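Local structure of glycosyl hydrolase, family 38 (5KBP) at residues V12-W17 with S51-Q57; V39-I43 with A78-L84; L559-T565 with H672-F678; Y604-V610 with F644-V650. The protein probably acts as a family 38 alpha-mannosidase, binding carbohydrate and hydrolysing alpha-mannosidic bonds, and binds a metal ion. The contacts are given in a common frame with arbitrary orientation. Numbering follows the deposited sequence.

Contact 1: V12-W17 with S51-Q57; sequences VSHSHW and SFHLDGQ
Phe52, a t rotamer at chi1, lays a ring face over the backbone of His14, whose CA is 4.0 Å from the ring centroid and 26° off its normal, a CH-pi contact. The order strand 7-13, helix 25-45, strand 52-53, with both segments running the same way, is consistent with a beta-alpha-beta unit of the alpha/beta N-terminal domain, though one backbone hydrogen bond, His53 N to Ser13 O at 2.9 Å, is all that links the two backbones directly. The register pairs Ser13 with Phe52, His14 with His53 and His16 with Asp55 (CA-CA 5.2, 4.7 and 5.4 Å). Beyond it, Leu54 to Gln57 form a type I' turn, Asp55 and Gly56 both having positive phi. Asp55 (chi1 t) takes the Trp17 N hydrogen on OD2 at 2.6 Å, and Gln57 NE2 bridges Asp55 OD2 (2.7 Å) and Trp17 O (3.2 Å). All these residues are buried; His16 ND1 bonds Asp234. At the other end one water joins Ser13 N (2.9 Å) to Ser51 O (2.7 Å).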
# COMPACT_ATOMS: atom_id res chain seq x y z
N VAL A 12 -4.92 6.61 36.08
CA VAL A 12 -5.07 5.62 35.02
C VAL A 12 -3.95 5.84 34.01
O VAL A 12 -3.96 6.84 33.27
CB VAL A 12 -6.45 5.69 34.35
CG1 VAL A 12 -6.52 4.73 33.18
CG2 VAL A 12 -7.54 5.39 35.37
N SER A 13 -2.99 4.93 33.97
CA SER A 13 -1.92 4.99 32.98
C SER A 13 -2.44 4.53 31.62
O SER A 13 -3.22 3.58 31.52
CB SER A 13 -0.74 4.12 33.41
OG SER A 13 -0.17 4.62 34.61
N HIS A 14 -2.00 5.22 30.57
CA HIS A 14 -2.49 4.96 29.23
C HIS A 14 -1.51 5.57 28.23
O HIS A 14 -0.48 6.14 28.61
CB HIS A 14 -3.89 5.53 29.02
CG HIS A 14 -3.90 7.01 28.78
ND1 HIS A 14 -3.91 7.56 27.52
CD2 HIS A 14 -3.87 8.05 29.65
CE1 HIS A 14 -3.91 8.88 27.61
NE2 HIS A 14 -3.88 9.20 28.89
N SER A 15 -1.85 5.46 26.95
CA SER A 15 -1.12 6.16 25.90
C SER A 15 -2.06 6.27 24.70
O SER A 15 -2.38 5.26 24.08
CB SER A 15 0.17 5.44 25.53
OG SER A 15 0.92 6.20 24.60
N HIS A 16 -2.50 7.49 24.40
CA HIS A 16 -3.33 7.72 23.22
C HIS A 16 -2.47 7.54 21.98
O HIS A 16 -1.63 8.38 21.67
CB HIS A 16 -3.94 9.12 23.27
CG HIS A 16 -4.87 9.41 22.13
ND1 HIS A 16 -4.56 10.31 21.13
CD2 HIS A 16 -6.09 8.92 21.83
CE1 HIS A 16 -5.55 10.35 20.26
NE2 HIS A 16 -6.50 9.52 20.67
N TRP A 17 -2.68 6.44 21.26
CA TRP A 17 -1.79 6.03 20.19
C TRP A 17 -2.46 6.22 18.83
O TRP A 17 -3.19 5.34 18.36
CB TRP A 17 -1.34 4.59 20.38
CG TRP A 17 -0.16 4.28 19.54
CD1 TRP A 17 -0.15 3.71 18.31
CD2 TRP A 17 1.20 4.57 19.86
NE1 TRP A 17 1.13 3.60 17.84
CE2 TRP A 17 1.99 4.12 18.78
CE3 TRP A 17 1.84 5.15 20.97
CZ2 TRP A 17 3.37 4.24 18.77
CZ3 TRP A 17 3.22 5.26 20.95
CH2 TRP A 17 3.97 4.81 19.86
N SER A 51 -2.65 -1.50 36.26
CA SER A 51 -3.04 -1.85 34.90
C SER A 51 -2.60 -0.74 33.96
O SER A 51 -2.10 0.30 34.38
CB SER A 51 -4.55 -2.08 34.80
OG SER A 51 -5.27 -0.94 35.23
N PHE A 52 -2.81 -0.99 32.67
CA PHE A 52 -2.51 -0.03 31.61
C PHE A 52 -3.65 -0.06 30.61
O PHE A 52 -3.98 -1.12 30.07
CB PHE A 52 -1.18 -0.35 30.92
CG PHE A 52 -0.73 0.69 29.94
CD1 PHE A 52 -0.01 1.80 30.36
CD2 PHE A 52 -1.02 0.56 28.59
CE1 PHE A 52 0.41 2.76 29.46
CE2 PHE A 52 -0.60 1.52 27.68
CZ PHE A 52 0.11 2.62 28.11
N HIS A 53 -4.25 1.10 30.36
CA HIS A 53 -5.38 1.20 29.44
C HIS A 53 -4.86 1.32 28.02
O HIS A 53 -4.18 2.29 27.68
CB HIS A 53 -6.26 2.39 29.80
CG HIS A 53 -7.58 2.40 29.09
ND1 HIS A 53 -7.85 3.24 28.03
CD2 HIS A 53 -8.70 1.67 29.28
CE1 HIS A 53 -9.08 3.03 27.60
NE2 HIS A 53 -9.62 2.08 28.35
N LEU A 54 -5.19 0.34 27.18
CA LEU A 54 -4.62 0.24 25.84
C LEU A 54 -5.42 1.05 24.82
O LEU A 54 -5.77 0.57 23.74
CB LEU A 54 -4.53 -1.22 25.42
CG LEU A 54 -3.37 -1.54 24.47
CD1 LEU A 54 -2.04 -1.14 25.11
CD2 LEU A 54 -3.37 -3.02 24.10
N ASP A 55 -5.73 2.30 25.17
CA ASP A 55 -6.28 3.29 24.25
C ASP A 55 -7.61 2.87 23.63
O ASP A 55 -7.98 3.35 22.56
CB ASP A 55 -5.26 3.62 23.15
CG ASP A 55 -5.48 4.99 22.55
OD1 ASP A 55 -6.10 5.84 23.22
OD2 ASP A 55 -5.03 5.23 21.40
N GLY A 56 -8.34 1.97 24.29
CA GLY A 56 -9.68 1.62 23.83
C GLY A 56 -9.76 0.89 22.51
O GLY A 56 -10.87 0.72 21.99
N GLN A 57 -8.64 0.44 21.96
CA GLN A 57 -8.61 -0.20 20.65
C GLN A 57 -7.85 -1.52 20.73
O GLN A 57 -6.75 -1.57 21.29
CB GLN A 57 -7.97 0.72 19.61
CG GLN A 57 -6.73 1.45 20.11
CD GLN A 57 -6.05 2.26 19.04
OE1 GLN A 57 -6.08 1.91 17.86
NE2 GLN A 57 -5.44 3.37 19.44
O HOH W 1 -3.77 2.38 34.99

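Contact 2: V39-I43 with A78-L84; sequences VLDLI and AVQAGKL
Val39 opens the helical segment 39-43, part of helix 25-45, with its CA-CB bond toward residues 78-84; CG1 reaches Leu84 CD1 at 4.0 Å. One residue on, Leu40 (mt rotamer) starts sideways but brings CD2 to 3.7 Å from Ala78 CB and 4.5 Å from Leu84 CD2. Asp41 and Leu42 turn elsewhere, so the next contact comes a helical turn after Val39, at Ile43, also mt. Its CG2 lies 4.2 Å from Ala78 CB and 3.7 Å from Lys83 CB, while CD1 comes within 3.3 Å of Lys83 O and 4.2 Å of Leu84 CD1. Ile43 and Lys83 have the nearest CA atoms, 6.5 Å apart. No hydrogen bond crosses; the contact is apolar packing, and Lys83 NZ bonds Phe49 O and Asn50 O instead. Opposite, helix 72-80 closes at Gly82 (phi/psi 68/20): Lys83 N to Ala78 O is 3.2 Å and Gly82 N to Val79 O 3.0 Å. That is a Schellman motif, which ends the helix and turns the chain into strand 84-85, as in alternating alpha/beta folds such as this N-terminal domain.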
# COMPACT_ATOMS: atom_id res chain seq x y z
N VAL A 39 5.39 -1.79 28.70
CA VAL A 39 4.20 -2.02 29.52
C VAL A 39 4.20 -3.45 30.06
O VAL A 39 3.93 -3.68 31.24
CB VAL A 39 2.93 -1.71 28.72
CG1 VAL A 39 1.69 -2.16 29.49
CG2 VAL A 39 2.85 -0.23 28.40
N LEU A 40 4.49 -4.43 29.20
CA LEU A 40 4.61 -5.81 29.65
C LEU A 40 5.73 -5.96 30.67
O LEU A 40 5.64 -6.79 31.58
CB LEU A 40 4.84 -6.74 28.47
CG LEU A 40 3.71 -6.81 27.44
CD1 LEU A 40 4.05 -7.78 26.31
CD2 LEU A 40 2.41 -7.22 28.11
N ASP A 41 6.81 -5.18 30.53
CA ASP A 41 7.88 -5.20 31.52
C ASP A 41 7.35 -4.79 32.89
O ASP A 41 7.65 -5.44 33.90
CB ASP A 41 9.01 -4.27 31.07
CG ASP A 41 10.32 -4.53 31.80
OD1 ASP A 41 10.30 -4.84 33.01
OD2 ASP A 41 11.38 -4.42 31.15
N LEU A 42 6.56 -3.72 32.95
CA LEU A 42 6.01 -3.26 34.22
C LEU A 42 4.95 -4.23 34.75
O LEU A 42 4.85 -4.44 35.96
CB LEU A 42 5.42 -1.86 34.05
CG LEU A 42 6.40 -0.70 33.89
CD1 LEU A 42 5.69 0.54 33.39
CD2 LEU A 42 7.11 -0.43 35.21
N ILE A 43 4.16 -4.82 33.85
CA ILE A 43 3.09 -5.71 34.28
C ILE A 43 3.66 -6.98 34.90
O ILE A 43 3.13 -7.50 35.89
CB ILE A 43 2.15 -6.03 33.10
CG1 ILE A 43 1.30 -4.81 32.76
CG2 ILE A 43 1.28 -7.24 33.39
CD1 ILE A 43 0.34 -5.03 31.60
N ALA A 78 -1.01 -11.11 30.29
CA ALA A 78 -1.21 -9.74 30.75
C ALA A 78 -2.69 -9.36 30.73
O ALA A 78 -3.18 -8.71 31.66
CB ALA A 78 -0.39 -8.77 29.89
N VAL A 79 -3.41 -9.76 29.68
CA VAL A 79 -4.84 -9.46 29.61
C VAL A 79 -5.62 -10.32 30.60
O VAL A 79 -6.55 -9.84 31.25
CB VAL A 79 -5.35 -9.64 28.17
CG1 VAL A 79 -6.85 -9.43 28.10
CG2 VAL A 79 -4.64 -8.68 27.23
N GLN A 80 -5.25 -11.60 30.72
CA GLN A 80 -5.94 -12.48 31.65
C GLN A 80 -5.80 -12.02 33.09
O GLN A 80 -6.69 -12.26 33.91
CB GLN A 80 -5.43 -13.92 31.51
CG GLN A 80 -5.84 -14.61 30.22
CD GLN A 80 -5.20 -15.98 30.08
OE1 GLN A 80 -4.78 -16.59 31.06
NE2 GLN A 80 -5.13 -16.47 28.84
N ALA A 81 -4.70 -11.34 33.42
CA ALA A 81 -4.47 -10.84 34.76
C ALA A 81 -5.20 -9.53 35.05
O ALA A 81 -5.08 -9.00 36.15
CB ALA A 81 -2.97 -10.65 35.01
N GLY A 82 -5.95 -9.00 34.08
CA GLY A 82 -6.59 -7.72 34.28
C GLY A 82 -5.64 -6.55 34.36
O GLY A 82 -6.02 -5.50 34.88
N LYS A 83 -4.41 -6.71 33.87
CA LYS A 83 -3.43 -5.64 33.89
C LYS A 83 -3.24 -4.97 32.53
O LYS A 83 -2.66 -3.88 32.48
CB LYS A 83 -2.08 -6.16 34.40
CG LYS A 83 -2.13 -6.64 35.84
CD LYS A 83 -0.74 -6.79 36.43
CE LYS A 83 -0.80 -6.98 37.94
NZ LYS A 83 -1.49 -5.84 38.60
N LEU A 84 -3.70 -5.60 31.45
CA LEU A 84 -3.73 -4.97 30.14
C LEU A 84 -5.20 -4.80 29.76
O LEU A 84 -5.87 -5.77 29.40
CB LEU A 84 -2.98 -5.80 29.10
CG LEU A 84 -2.55 -5.05 27.84
CD1 LEU A 84 -1.76 -3.80 28.22
CD2 LEU A 84 -1.72 -5.94 26.93

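Contact 3: L559-T565 with H672-F678; sequences LLTFEDT and HRLRVLF
Glu563 and Leu677 lose the most area here, 101 and 74 Å², and both lie on the sheet face shared with Thr561, Thr565, Arg673 and Arg675. The extended t,t side chain of Glu563 leans across the strand pair to put OE1 2.8 Å from Arg675 NH1, a salt bridge lying near the guanidinium plane; Arg675 has a second carboxylate partner in Glu739. Glu563 CB also rests 4.0 Å from Leu677 CD1, and Leu677 CB is 4.1 Å from Thr561 CB. Their backbones run antiparallel, axes 4.5 Å apart at 146°, with Thr561-Leu677, Glu563-Arg675 and Thr565-Arg673 as hydrogen-bonded pairs: Glu563 N to Arg675 O is 3.0 Å, Arg675 N to Glu563 O 2.9 Å, Leu677 N to Thr561 O 2.6 Å. Leu560 (phi/psi 61/52) and Thr561 both face Leu677, forming a G1 beta bulge. The opposite face looks into a two-sheet beta sandwich: Leu560 and Phe562 pack on strands 641-653 and 772-783 of the second sheet, with Leu560 CD1 3.7 Å from Val676 CG2 and Phe562 CE1 4.0 Å from Val676 CB. On this face too stands Asp564 (61 Å², chi1 t). Its OD1 accepts a very short hydrogen bond, 2.4 Å, from His672 ND1, and OD2 bridges to Arg637.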
# COMPACT_ATOMS: atom_id res chain seq x y z
N LEU A 559 -29.22 27.38 -9.53
CA LEU A 559 -28.71 26.13 -8.99
C LEU A 559 -27.51 25.65 -9.78
O LEU A 559 -27.34 25.98 -10.96
CB LEU A 559 -29.81 25.07 -8.99
CG LEU A 559 -31.06 25.39 -8.16
CD1 LEU A 559 -32.13 24.34 -8.36
CD2 LEU A 559 -30.69 25.50 -6.68
N LEU A 560 -26.67 24.85 -9.12
CA LEU A 560 -25.44 24.32 -9.71
C LEU A 560 -24.49 25.44 -10.13
O LEU A 560 -24.03 25.51 -11.27
CB LEU A 560 -25.75 23.39 -10.89
CG LEU A 560 -24.64 22.44 -11.36
CD1 LEU A 560 -24.39 21.36 -10.31
CD2 LEU A 560 -24.98 21.83 -12.71
N THR A 561 -24.21 26.34 -9.18
CA THR A 561 -23.25 27.41 -9.37
C THR A 561 -21.96 27.05 -8.64
O THR A 561 -22.00 26.67 -7.47
CB THR A 561 -23.80 28.75 -8.87
OG1 THR A 561 -24.92 29.14 -9.67
CG2 THR A 561 -22.73 29.83 -8.94
N PHE A 562 -20.83 27.18 -9.33
CA PHE A 562 -19.53 26.81 -8.78
C PHE A 562 -18.81 28.04 -8.23
O PHE A 562 -18.89 29.13 -8.82
CB PHE A 562 -18.68 26.11 -9.83
CG PHE A 562 -19.26 24.82 -10.32
CD1 PHE A 562 -19.13 23.66 -9.56
CD2 PHE A 562 -19.95 24.75 -11.52
CE1 PHE A 562 -19.67 22.47 -10.00
CE2 PHE A 562 -20.49 23.56 -11.96
CZ PHE A 562 -20.35 22.42 -11.20
N GLU A 563 -18.12 27.86 -7.11
CA GLU A 563 -17.44 28.94 -6.42
C GLU A 563 -16.09 28.46 -5.94
O GLU A 563 -16.00 27.43 -5.26
CB GLU A 563 -18.28 29.43 -5.23
CG GLU A 563 -17.61 30.51 -4.39
CD GLU A 563 -18.18 30.60 -2.99
OE1 GLU A 563 -17.79 29.78 -2.14
OE2 GLU A 563 -19.03 31.48 -2.75
N ASP A 564 -15.04 29.19 -6.30
CA ASP A 564 -13.68 28.87 -5.89
C ASP A 564 -13.09 30.04 -5.11
O ASP A 564 -13.17 31.19 -5.56
CB ASP A 564 -12.79 28.54 -7.09
CG ASP A 564 -11.39 28.14 -6.69
OD1 ASP A 564 -11.16 26.95 -6.39
OD2 ASP A 564 -10.50 29.02 -6.66
N THR A 565 -12.53 29.74 -3.95
CA THR A 565 -11.84 30.72 -3.13
C THR A 565 -10.48 30.17 -2.72
O THR A 565 -10.22 28.97 -2.83
CB THR A 565 -12.64 31.10 -1.87
OG1 THR A 565 -12.65 29.98 -0.97
CG2 THR A 565 -14.07 31.47 -2.23
N HIS A 672 -6.63 26.19 -2.58
CA HIS A 672 -7.96 26.68 -2.91
C HIS A 672 -9.01 25.65 -2.51
O HIS A 672 -8.69 24.50 -2.17
CB HIS A 672 -8.08 27.01 -4.40
CG HIS A 672 -8.14 25.80 -5.28
ND1 HIS A 672 -9.15 25.59 -6.20
CD2 HIS A 672 -7.32 24.73 -5.37
CE1 HIS A 672 -8.94 24.45 -6.83
NE2 HIS A 672 -7.84 23.90 -6.34
N ARG A 673 -10.27 26.07 -2.56
CA ARG A 673 -11.41 25.22 -2.27
C ARG A 673 -12.50 25.49 -3.29
O ARG A 673 -12.87 26.65 -3.50
CB ARG A 673 -11.94 25.46 -0.85
CG ARG A 673 -13.16 24.63 -0.49
CD ARG A 673 -13.89 25.19 0.71
NE ARG A 673 -14.37 26.55 0.46
CZ ARG A 673 -15.01 27.30 1.34
NH1 ARG A 673 -15.41 28.52 1.02
NH2 ARG A 673 -15.27 26.82 2.55
N LEU A 674 -13.01 24.43 -3.91
CA LEU A 674 -14.06 24.53 -4.91
C LEU A 674 -15.35 23.93 -4.36
O LEU A 674 -15.34 22.80 -3.85
CB LEU A 674 -13.66 23.82 -6.20
CG LEU A 674 -14.71 23.82 -7.32
CD1 LEU A 674 -14.89 25.23 -7.89
CD2 LEU A 674 -14.34 22.83 -8.40
N ARG A 675 -16.44 24.68 -4.46
CA ARG A 675 -17.74 24.23 -3.98
C ARG A 675 -18.78 24.42 -5.07
O ARG A 675 -18.57 25.14 -6.06
CB ARG A 675 -18.17 25.00 -2.72
CG ARG A 675 -17.04 25.34 -1.77
CD ARG A 675 -17.33 26.65 -1.04
NE ARG A 675 -18.21 26.47 0.11
CZ ARG A 675 -18.83 27.48 0.73
NH1 ARG A 675 -18.67 28.72 0.30
NH2 ARG A 675 -19.61 27.23 1.78
N VAL A 676 -19.93 23.77 -4.88
CA VAL A 676 -21.09 23.92 -5.75
C VAL A 676 -22.24 24.46 -4.90
O VAL A 676 -22.43 24.03 -3.76
CB VAL A 676 -21.47 22.60 -6.44
CG1 VAL A 676 -21.71 21.49 -5.42
CG2 VAL A 676 -22.69 22.79 -7.34
N LEU A 677 -22.98 25.41 -5.45
CA LEU A 677 -23.99 26.15 -4.70
C LEU A 677 -25.39 25.76 -5.16
O LEU A 677 -25.62 25.52 -6.35
CB LEU A 677 -23.79 27.66 -4.87
CG LEU A 677 -22.89 28.40 -3.87
CD1 LEU A 677 -21.55 27.69 -3.69
CD2 LEU A 677 -22.67 29.84 -4.31
N PHE A 678 -26.32 25.71 -4.20
CA PHE A 678 -27.72 25.41 -4.48
C PHE A 678 -28.60 26.36 -3.67
O PHE A 678 -29.01 26.04 -2.55
CB PHE A 678 -28.06 23.96 -4.15
CG PHE A 678 -27.37 22.96 -5.03
CD1 PHE A 678 -27.88 22.67 -6.29
CD2 PHE A 678 -26.23 22.31 -4.61
CE1 PHE A 678 -27.25 21.75 -7.11
CE2 PHE A 678 -25.60 21.38 -5.42
CZ PHE A 678 -26.11 21.10 -6.67

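Contact 4: Y604-V610 with F644-V650; sequences YQIKQTV and FEITTMV
Seven successive antiparallel pairs, from Tyr604-Val650 to Val610-Phe644, make this a regular strand ladder in one of the two sheets of the C-terminal domain's beta sandwich. The axes approach to 4.4 Å at 164°, and the hydrogen-bonded pairs are Tyr604-Val650, Ile606-Thr648, Gln608-Ile646 and Val610-Phe644; Ile606 N to Thr648 O is 2.8 Å, Thr648 N to Ile606 O 2.9 Å, and Ile646 N to Gln608 O a very short 2.5 Å. Side chains alternate between two unlike faces. On the inner one, Ile606 (mt) extends CD1 to 3.7 Å from Val650 CG2. The t rotamer of Phe644 leads its ring away from the partner strand while CD2 stays 4.1 Å from Val610 CG1, at the ring edge. Gln608, Ile646 and Thr648 pack on Phe562 of the facing sheet, and Thr648 OG1 (chi1 m) bonds Thr663 of the adjacent strand. The other face is more exposed. There Met649, m at all three chi angles, folds back to set SD 3.6 Å from Gln605 CB, and Gln605 CG meets Thr647 CG2 at 3.7 Å. Lys607, m then t throughout, runs beside Glu645, whose t,t chain brings OE2 within 3.3 Å of Lys607 CD; from Lys607 NZ to that Glu645 OE2 the salt bridge is long, 4.0 Å.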
# COMPACT_ATOMS: atom_id res chain seq x y z
N TYR A 604 -27.26 16.30 -20.36
CA TYR A 604 -26.61 17.48 -20.92
C TYR A 604 -25.19 17.60 -20.38
O TYR A 604 -24.93 17.27 -19.21
CB TYR A 604 -27.39 18.75 -20.58
CG TYR A 604 -28.53 19.06 -21.52
CD1 TYR A 604 -29.74 18.38 -21.43
CD2 TYR A 604 -28.42 20.05 -22.49
CE1 TYR A 604 -30.79 18.66 -22.27
CE2 TYR A 604 -29.46 20.34 -23.34
CZ TYR A 604 -30.65 19.64 -23.23
OH TYR A 604 -31.69 19.93 -24.07
N GLN A 605 -24.29 18.08 -21.22
CA GLN A 605 -22.93 18.40 -20.81
C GLN A 605 -22.80 19.90 -20.66
O GLN A 605 -23.14 20.65 -21.59
CB GLN A 605 -21.90 17.87 -21.81
CG GLN A 605 -20.46 18.03 -21.35
CD GLN A 605 -19.47 18.01 -22.49
OE1 GLN A 605 -19.56 18.82 -23.42
NE2 GLN A 605 -18.51 17.10 -22.43
N ILE A 606 -22.32 20.35 -19.51
CA ILE A 606 -22.10 21.77 -19.23
C ILE A 606 -20.61 21.98 -19.04
O ILE A 606 -20.01 21.42 -18.12
CB ILE A 606 -22.88 22.24 -18.00
CG1 ILE A 606 -24.38 21.96 -18.17
CG2 ILE A 606 -22.64 23.72 -17.76
CD1 ILE A 606 -25.21 22.32 -16.96
N LYS A 607 -20.01 22.79 -19.91
CA LYS A 607 -18.59 23.10 -19.86
C LYS A 607 -18.40 24.56 -19.48
O LYS A 607 -18.95 25.46 -20.13
CB LYS A 607 -17.90 22.81 -21.20
CG LYS A 607 -17.46 21.37 -21.38
CD LYS A 607 -16.64 21.22 -22.65
CE LYS A 607 -16.07 19.82 -22.78
NZ LYS A 607 -15.21 19.69 -23.99
N GLN A 608 -17.62 24.80 -18.43
CA GLN A 608 -17.29 26.14 -17.97
C GLN A 608 -15.79 26.22 -17.71
O GLN A 608 -15.23 25.36 -17.02
CB GLN A 608 -18.06 26.50 -16.70
CG GLN A 608 -19.56 26.60 -16.88
CD GLN A 608 -20.32 26.12 -15.66
OE1 GLN A 608 -19.89 25.21 -14.96
NE2 GLN A 608 -21.46 26.75 -15.39
N THR A 609 -15.14 27.23 -18.28
CA THR A 609 -13.73 27.50 -18.06
C THR A 609 -13.60 28.80 -17.28
O THR A 609 -14.15 29.83 -17.68
CB THR A 609 -12.96 27.59 -19.38
OG1 THR A 609 -12.90 26.30 -19.99
CG2 THR A 609 -11.54 28.10 -19.14
N VAL A 610 -12.88 28.75 -16.16
CA VAL A 610 -12.67 29.91 -15.31
C VAL A 610 -11.18 30.03 -15.00
O VAL A 610 -10.46 29.03 -14.96
CB VAL A 610 -13.51 29.84 -14.01
CG1 VAL A 610 -12.84 28.94 -12.97
CG2 VAL A 610 -13.76 31.23 -13.47
N PHE A 644 -8.99 26.81 -15.77
CA PHE A 644 -9.54 25.74 -14.94
C PHE A 644 -10.93 25.42 -15.49
O PHE A 644 -11.87 26.17 -15.27
CB PHE A 644 -9.59 26.16 -13.48
CG PHE A 644 -10.16 25.11 -12.56
CD1 PHE A 644 -9.35 24.12 -12.03
CD2 PHE A 644 -11.50 25.13 -12.21
CE1 PHE A 644 -9.86 23.16 -11.18
CE2 PHE A 644 -12.02 24.16 -11.36
CZ PHE A 644 -11.20 23.18 -10.85
N GLU A 645 -11.03 24.29 -16.20
CA GLU A 645 -12.27 23.92 -16.86
C GLU A 645 -13.11 23.01 -15.97
O GLU A 645 -12.59 22.13 -15.29
CB GLU A 645 -11.98 23.23 -18.20
CG GLU A 645 -13.20 22.97 -19.06
CD GLU A 645 -12.85 22.54 -20.47
OE1 GLU A 645 -11.65 22.55 -20.81
OE2 GLU A 645 -13.77 22.19 -21.23
N ILE A 646 -14.43 23.24 -15.98
CA ILE A 646 -15.38 22.48 -15.19
C ILE A 646 -16.39 21.86 -16.15
O ILE A 646 -17.04 22.58 -16.92
CB ILE A 646 -16.08 23.35 -14.14
CG1 ILE A 646 -15.05 24.09 -13.29
CG2 ILE A 646 -16.98 22.50 -13.26
CD1 ILE A 646 -15.67 25.01 -12.25
N THR A 647 -16.53 20.54 -16.10
CA THR A 647 -17.46 19.80 -16.95
C THR A 647 -18.42 19.02 -16.08
O THR A 647 -18.00 18.15 -15.31
CB THR A 647 -16.71 18.86 -17.90
OG1 THR A 647 -15.78 19.62 -18.69
CG2 THR A 647 -17.69 18.16 -18.83
N THR A 648 -19.71 19.32 -16.20
CA THR A 648 -20.76 18.69 -15.40
C THR A 648 -21.75 18.01 -16.33
O THR A 648 -22.19 18.61 -17.32
CB THR A 648 -21.48 19.70 -14.51
OG1 THR A 648 -20.52 20.39 -13.70
CG2 THR A 648 -22.48 19.01 -13.61
N MET A 649 -22.11 16.77 -16.01
CA MET A 649 -23.11 16.01 -16.75
C MET A 649 -24.40 15.99 -15.94
O MET A 649 -24.46 15.35 -14.88
CB MET A 649 -22.63 14.59 -17.05
CG MET A 649 -21.49 14.52 -18.05
SD MET A 649 -21.99 14.95 -19.73
CE MET A 649 -23.15 13.63 -20.09
N VAL A 650 -25.42 16.70 -16.42
CA VAL A 650 -26.72 16.73 -15.76
C VAL A 650 -27.61 15.68 -16.41
O VAL A 650 -27.89 15.75 -17.61
CB VAL A 650 -27.36 18.13 -15.85
CG1 VAL A 650 -28.68 18.15 -15.10
CG2 VAL A 650 -26.41 19.18 -15.30

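Overall arrangement
From the N terminus, contact 1 closes the first loop, bringing residues 51-57 back beside 12-17. Contact 2 crosses it: 39-43 lies within that loop and 78-84 beyond it. Their centres are 12 Å apart, and Phe52 N lies 2.9 Å from Lys83 O, a probable hydrogen bond, so together they join the first strands and helices of the N-terminal domain. Far along the chain, contact 3 closes a much longer loop of the C-terminal domain, within which contact 4 forms entirely. These two also have centres 12 Å apart, but in facing sheets: Phe562 CZ of contact 3 meets Thr648 OG1 of contact 4 at 3.2 Å. The centres of contacts 1 and 3 are about 43 Å apart.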